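Long-range contact in protocadherin gamma-B3 (Homo sapiens, PDB 5K8R), which probably acts as a calcium-dependent cell-adhesion protein and may help to establish and maintain specific neuronal connections in the brain: residues T33-V47 and L74-F86. Numbering follows the deposited sequence.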
loop_
_atom_site.group_PDB
_atom_site.type_symbol
_atom_site.label_atom_id
_atom_site.label_comp_id
_atom_site.label_asym_id
_atom_site.label_seq_id
_atom_site.Cartn_x
_atom_site.Cartn_y
_atom_site.Cartn_z
ATOM N N THR A 33 24.721 17.415 -80.072
ATOM C CA THR A 33 25.986 18.141 -80.060
ATOM C C THR A 33 26.289 18.638 -78.651
ATOM O O THR A 33 27.445 18.878 -78.302
ATOM C CB THR A 33 25.964 19.341 -81.024
ATOM O OG1 THR A 33 25.542 18.907 -82.323
ATOM C CG2 THR A 33 27.347 19.967 -81.128
ATOM N N ARG A 34 25.245 18.757 -77.830
ATOM C CA ARG A 34 25.354 19.238 -76.463
ATOM C C ARG A 34 25.525 18.165 -75.418
ATOM O O ARG A 34 26.179 18.362 -74.436
ATOM C CB ARG A 34 24.226 20.172 -76.152
ATOM C CG ARG A 34 24.198 21.302 -77.132
ATOM C CD ARG A 34 24.068 22.635 -76.468
ATOM N NE ARG A 34 25.172 22.879 -75.581
ATOM C CZ ARG A 34 25.261 23.948 -74.829
ATOM N NH1 ARG A 34 24.313 24.839 -74.880
ATOM N NH2 ARG A 34 26.296 24.131 -74.052
ATOM N N ASN A 35 24.932 17.024 -75.654
ATOM C CA ASN A 35 25.116 15.845 -74.807
ATOM C C ASN A 35 24.795 16.148 -73.342
ATOM O O ASN A 35 25.643 16.049 -72.453
ATOM C CB ASN A 35 26.537 15.296 -74.962
ATOM C CG ASN A 35 26.694 13.905 -74.380
ATOM O OD1 ASN A 35 25.721 13.163 -74.245
ATOM N ND2 ASN A 35 27.924 13.543 -74.036
ATOM N N LEU A 36 23.541 16.530 -73.106
ATOM C CA LEU A 36 23.092 16.817 -71.750
ATOM C C LEU A 36 23.187 15.567 -70.888
ATOM O O LEU A 36 22.948 14.451 -71.358
ATOM C CB LEU A 36 21.648 17.323 -71.764
ATOM C CG LEU A 36 21.264 18.393 -72.785
ATOM C CD1 LEU A 36 19.779 18.709 -72.687
ATOM C CD2 LEU A 36 22.089 19.644 -72.580
ATOM N N ARG A 37 23.538 15.751 -69.615
ATOM C CA ARG A 37 23.522 14.618 -68.697
ATOM C C ARG A 37 23.339 15.112 -67.271
ATOM O O ARG A 37 23.655 16.255 -66.942
ATOM C CB ARG A 37 24.797 13.772 -68.819
ATOM C CG ARG A 37 26.086 14.545 -68.645
ATOM C CD ARG A 37 27.289 13.686 -68.989
ATOM N NE ARG A 37 28.543 14.424 -68.871
ATOM C CZ ARG A 37 29.048 15.194 -69.830
ATOM N NH1 ARG A 37 28.403 15.333 -70.980
ATOM N NH2 ARG A 37 30.195 15.830 -69.637
ATOM N N VAL A 38 22.815 14.231 -66.429
ATOM C CA VAL A 38 22.561 14.537 -65.026
ATOM C C VAL A 38 23.784 14.145 -64.209
ATOM O O VAL A 38 24.462 13.156 -64.515
ATOM C CB VAL A 38 21.291 13.814 -64.534
ATOM C CG1 VAL A 38 21.443 12.306 -64.677
ATOM C CG2 VAL A 38 20.969 14.192 -63.098
ATOM N N ILE A 39 24.064 14.926 -63.171
ATOM C CA ILE A 39 25.207 14.674 -62.302
ATOM C C ILE A 39 24.798 14.660 -60.832
ATOM O O ILE A 39 24.516 15.702 -60.243
ATOM C CB ILE A 39 26.313 15.727 -62.505
ATOM C CG1 ILE A 39 26.848 15.668 -63.938
ATOM C CG2 ILE A 39 27.437 15.519 -61.503
ATOM C CD1 ILE A 39 27.633 14.413 -64.245
ATOM N N ALA A 40 24.769 13.466 -60.249
ATOM C CA ALA A 40 24.400 13.292 -58.851
ATOM C C ALA A 40 24.721 11.867 -58.419
ATOM O O ALA A 40 24.489 10.920 -59.171
ATOM C CB ALA A 40 22.924 13.592 -58.648
ATOM N N GLU A 41 25.258 11.713 -57.214
ATOM C CA GLU A 41 25.609 10.385 -56.723
ATOM C C GLU A 41 24.382 9.513 -56.501
ATOM O O GLU A 41 24.501 8.283 -56.504
ATOM C CB GLU A 41 26.417 10.499 -55.432
ATOM C CG GLU A 41 27.715 11.263 -55.596
ATOM C CD GLU A 41 28.348 11.622 -54.272
ATOM O OE1 GLU A 41 28.732 10.701 -53.519
ATOM O OE2 GLU A 41 28.447 12.830 -53.978
ATOM N N LYS A 42 23.214 10.119 -56.307
ATOM C CA LYS A 42 21.959 9.385 -56.210
ATOM C C LYS A 42 21.353 9.252 -57.602
ATOM O O LYS A 42 21.084 10.259 -58.267
ATOM C CB LYS A 42 20.991 10.090 -55.262
ATOM C CG LYS A 42 21.319 9.919 -53.789
ATOM C CD LYS A 42 21.276 8.455 -53.384
ATOM C CE LYS A 42 21.242 8.297 -51.872
ATOM N NZ LYS A 42 22.398 8.963 -51.212
ATOM N N LYS A 43 21.141 8.010 -58.041
ATOM C CA LYS A 43 20.600 7.727 -59.370
ATOM C C LYS A 43 19.074 7.824 -59.329
ATOM O O LYS A 43 18.345 6.835 -59.419
ATOM C CB LYS A 43 21.055 6.355 -59.847
ATOM C CG LYS A 43 22.557 6.127 -59.792
ATOM C CD LYS A 43 23.258 6.708 -61.008
ATOM C CE LYS A 43 24.722 6.298 -61.042
ATOM N NZ LYS A 43 25.379 6.681 -62.322
ATOM N N PHE A 44 18.590 9.058 -59.190
ATOM C CA PHE A 44 17.159 9.320 -59.094
ATOM C C PHE A 44 16.535 9.756 -60.413
ATOM O O PHE A 44 15.389 9.396 -60.698
ATOM C CB PHE A 44 16.888 10.383 -58.024
ATOM C CG PHE A 44 16.965 9.859 -56.617
ATOM C CD1 PHE A 44 16.545 8.572 -56.323
ATOM C CD2 PHE A 44 17.458 10.648 -55.591
ATOM C CE1 PHE A 44 16.614 8.082 -55.031
ATOM C CE2 PHE A 44 17.529 10.163 -54.298
ATOM C CZ PHE A 44 17.107 8.878 -54.018
ATOM N N PHE A 45 17.260 10.520 -61.228
ATOM C CA PHE A 45 16.752 11.007 -62.501
ATOM C C PHE A 45 17.780 10.764 -63.594
ATOM O O PHE A 45 18.983 10.680 -63.330
ATOM C CB PHE A 45 16.417 12.506 -62.443
ATOM C CG PHE A 45 15.504 12.883 -61.314
ATOM C CD1 PHE A 45 16.018 13.393 -60.132
ATOM C CD2 PHE A 45 14.134 12.734 -61.433
ATOM C CE1 PHE A 45 15.179 13.743 -59.090
ATOM C CE2 PHE A 45 13.291 13.082 -60.397
ATOM C CZ PHE A 45 13.814 13.588 -59.223
ATOM N N THR A 46 17.295 10.651 -64.830
ATOM C CA THR A 46 18.155 10.561 -66.001
ATOM C C THR A 46 17.604 11.466 -67.091
ATOM O O THR A 46 16.386 11.602 -67.242
ATOM C CB THR A 46 18.269 9.119 -66.532
ATOM O OG1 THR A 46 16.960 8.548 -66.667
ATOM C CG2 THR A 46 19.103 8.258 -65.592
ATOM N N VAL A 47 18.504 12.092 -67.840
ATOM C CA VAL A 47 18.127 12.954 -68.955
ATOM C C VAL A 47 18.183 12.127 -70.234
ATOM O O VAL A 47 19.204 11.500 -70.533
ATOM C CB VAL A 47 19.045 14.182 -69.048
ATOM C CG1 VAL A 47 18.663 15.041 -70.236
ATOM C CG2 VAL A 47 18.981 14.989 -67.758
ATOM N N LEU A 74 15.180 17.847 -54.170
ATOM C CA LEU A 74 16.363 17.169 -54.684
ATOM C C LEU A 74 17.059 18.102 -55.663
ATOM O O LEU A 74 16.501 18.429 -56.717
ATOM C CB LEU A 74 15.993 15.852 -55.366
ATOM C CG LEU A 74 15.472 14.724 -54.474
ATOM C CD1 LEU A 74 15.048 13.532 -55.315
ATOM C CD2 LEU A 74 16.528 14.316 -53.458
ATOM N N GLU A 75 18.269 18.528 -55.318
ATOM C CA GLU A 75 19.031 19.475 -56.120
ATOM C C GLU A 75 20.171 18.749 -56.817
ATOM O O GLU A 75 20.933 18.019 -56.174
ATOM C CB GLU A 75 19.578 20.611 -55.252
ATOM C CG GLU A 75 18.535 21.252 -54.351
ATOM C CD GLU A 75 18.987 22.582 -53.784
ATOM O OE1 GLU A 75 20.192 22.895 -53.882
ATOM O OE2 GLU A 75 18.134 23.318 -53.245
ATOM N N PHE A 76 20.285 18.947 -58.129
ATOM C CA PHE A 76 21.371 18.357 -58.898
ATOM C C PHE A 76 21.735 19.303 -60.035
ATOM O O PHE A 76 21.113 20.352 -60.223
ATOM C CB PHE A 76 20.994 16.962 -59.413
ATOM C CG PHE A 76 19.743 16.934 -60.244
ATOM C CD1 PHE A 76 19.797 17.144 -61.612
ATOM C CD2 PHE A 76 18.513 16.687 -59.657
ATOM C CE1 PHE A 76 18.648 17.115 -62.380
ATOM C CE2 PHE A 76 17.359 16.657 -60.419
ATOM C CZ PHE A 76 17.428 16.870 -61.782
ATOM N N GLU A 77 22.756 18.920 -60.796
ATOM C CA GLU A 77 23.282 19.733 -61.885
ATOM C C GLU A 77 23.224 18.932 -63.177
ATOM O O GLU A 77 23.766 17.822 -63.248
ATOM C CB GLU A 77 24.719 20.172 -61.595
ATOM C CG GLU A 77 24.889 20.981 -60.318
ATOM C CD GLU A 77 24.543 22.447 -60.501
ATOM O OE1 GLU A 77 24.320 22.869 -61.655
ATOM O OE2 GLU A 77 24.498 23.178 -59.489
ATOM N N MET A 78 22.564 19.488 -64.190
ATOM C CA MET A 78 22.613 18.939 -65.537
ATOM C C MET A 78 23.706 19.663 -66.311
ATOM O O MET A 78 23.649 20.888 -66.472
ATOM C CB MET A 78 21.271 19.088 -66.253
ATOM C CG MET A 78 21.257 18.458 -67.640
ATOM S SD MET A 78 20.024 19.153 -68.758
ATOM C CE MET A 78 20.751 20.749 -69.114
ATOM N N VAL A 79 24.700 18.910 -66.770
ATOM C CA VAL A 79 25.819 19.485 -67.503
ATOM C C VAL A 79 25.741 19.284 -69.012
ATOM O O VAL A 79 25.422 18.199 -69.498
ATOM C CB VAL A 79 27.165 18.926 -66.998
ATOM C CG1 VAL A 79 27.240 17.427 -67.242
ATOM C CG2 VAL A 79 28.323 19.643 -67.676
ATOM N N ALA A 80 26.043 20.353 -69.739
ATOM C CA ALA A 80 26.047 20.354 -71.189
ATOM C C ALA A 80 27.455 20.670 -71.666
ATOM O O ALA A 80 28.247 21.287 -70.950
ATOM C CB ALA A 80 25.058 21.379 -71.761
ATOM N N GLU A 81 27.766 20.240 -72.884
ATOM C CA GLU A 81 29.066 20.505 -73.477
ATOM C C GLU A 81 28.882 21.182 -74.829
ATOM O O GLU A 81 27.784 21.218 -75.390
ATOM C CB GLU A 81 29.899 19.223 -73.616
ATOM C CG GLU A 81 29.148 18.017 -74.142
ATOM C CD GLU A 81 30.020 16.779 -74.206
ATOM O OE1 GLU A 81 31.171 16.887 -74.679
ATOM O OE2 GLU A 81 29.561 15.702 -73.772
ATOM N N LYS A 82 29.986 21.724 -75.338
ATOM C CA LYS A 82 29.997 22.518 -76.565
ATOM C C LYS A 82 28.952 23.636 -76.560
ATOM O O LYS A 82 27.991 23.586 -77.329
ATOM C CB LYS A 82 29.786 21.615 -77.783
ATOM C CG LYS A 82 30.875 20.575 -77.973
ATOM C CD LYS A 82 30.612 19.716 -79.198
ATOM C CE LYS A 82 31.723 18.704 -79.409
ATOM N NZ LYS A 82 31.889 17.808 -78.232
ATOM N N PRO A 83 29.131 24.650 -75.696
ATOM C CA PRO A 83 30.183 24.775 -74.680
ATOM C C PRO A 83 29.791 24.124 -73.353
ATOM O O PRO A 83 28.613 23.845 -73.133
ATOM C CB PRO A 83 30.328 26.287 -74.524
ATOM C CG PRO A 83 28.953 26.797 -74.767
ATOM C CD PRO A 83 28.335 25.887 -75.804
ATOM N N LEU A 84 30.773 23.882 -72.487
ATOM C CA LEU A 84 30.498 23.286 -71.186
ATOM C C LEU A 84 29.775 24.282 -70.288
ATOM O O LEU A 84 30.175 25.447 -70.187
ATOM C CB LEU A 84 31.796 22.828 -70.526
ATOM C CG LEU A 84 32.348 21.466 -70.947
ATOM C CD1 LEU A 84 33.735 21.259 -70.372
ATOM C CD2 LEU A 84 31.414 20.356 -70.494
ATOM N N ASN A 85 28.714 23.820 -69.630
ATOM C CA ASN A 85 27.919 24.673 -68.759
ATOM C C ASN A 85 27.145 23.812 -67.770
ATOM O O ASN A 85 26.695 22.712 -68.109
ATOM C CB ASN A 85 26.949 25.550 -69.561
ATOM C CG ASN A 85 27.552 26.889 -69.942
ATOM O OD1 ASN A 85 28.315 27.480 -69.178
ATOM N ND2 ASN A 85 27.209 27.375 -71.131
ATOM N N PHE A 86 26.938 24.362 -66.577
ATOM C CA PHE A 86 26.165 23.713 -65.528
ATOM C C PHE A 86 24.762 24.330 -65.518
ATOM O O PHE A 86 24.600 25.526 -65.762
ATOM C CB PHE A 86 26.836 23.898 -64.167
ATOM C CG PHE A 86 27.773 22.784 -63.798
ATOM C CD1 PHE A 86 27.584 21.507 -64.298
ATOM C CD2 PHE A 86 28.844 23.014 -62.950
ATOM C CE1 PHE A 86 28.444 20.479 -63.960
ATOM C CE2 PHE A 86 29.709 21.992 -62.608
ATOM C CZ PHE A 86 29.508 20.722 -63.114
#
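Arg37 and Glu81 meet because each sets CG between its backbone N and carbonyl carbon (chi1 55° and 44°), Arg37 extended as far as NE, Glu81 beyond CG; the two chains cross at about a right angle. Arg37 NH1 reaches Glu81 OE2 at 3.0 Å in a salt bridge from above the carboxylate plane, while Asn35 ND2 binds OE2 from the opposite face at 2.7 Å. The arginine lies over Val79, whose CG1 sits 3.4 Å from Arg37 CG and under one guanidinium face. An alanine in place of Arg37 would probably cost Glu81 OE2 its charged donor, leaving the Asn35 amide, and strip the arginine chain from one side of that valine methyl. The backbones pair antiparallel, Val79 N to Arg37 O at 2.9 Å, joining edge strand 37-39 to strand 73-80 in one sheet of the first cadherin repeat's Greek-key sandwich. Strand 45-47 belongs to the facing sheet; between the two, the Phe45 and Phe76 rings are offset with little overlap, planes 30° apart, Phe45 CD1 being 3.5 Å from Phe76 CE2. On the Arg37 face Val79 packs against Leu338 of the second subunit. Back at Glu81, Arg34 NE donates to its carbonyl O at 3.1 Å.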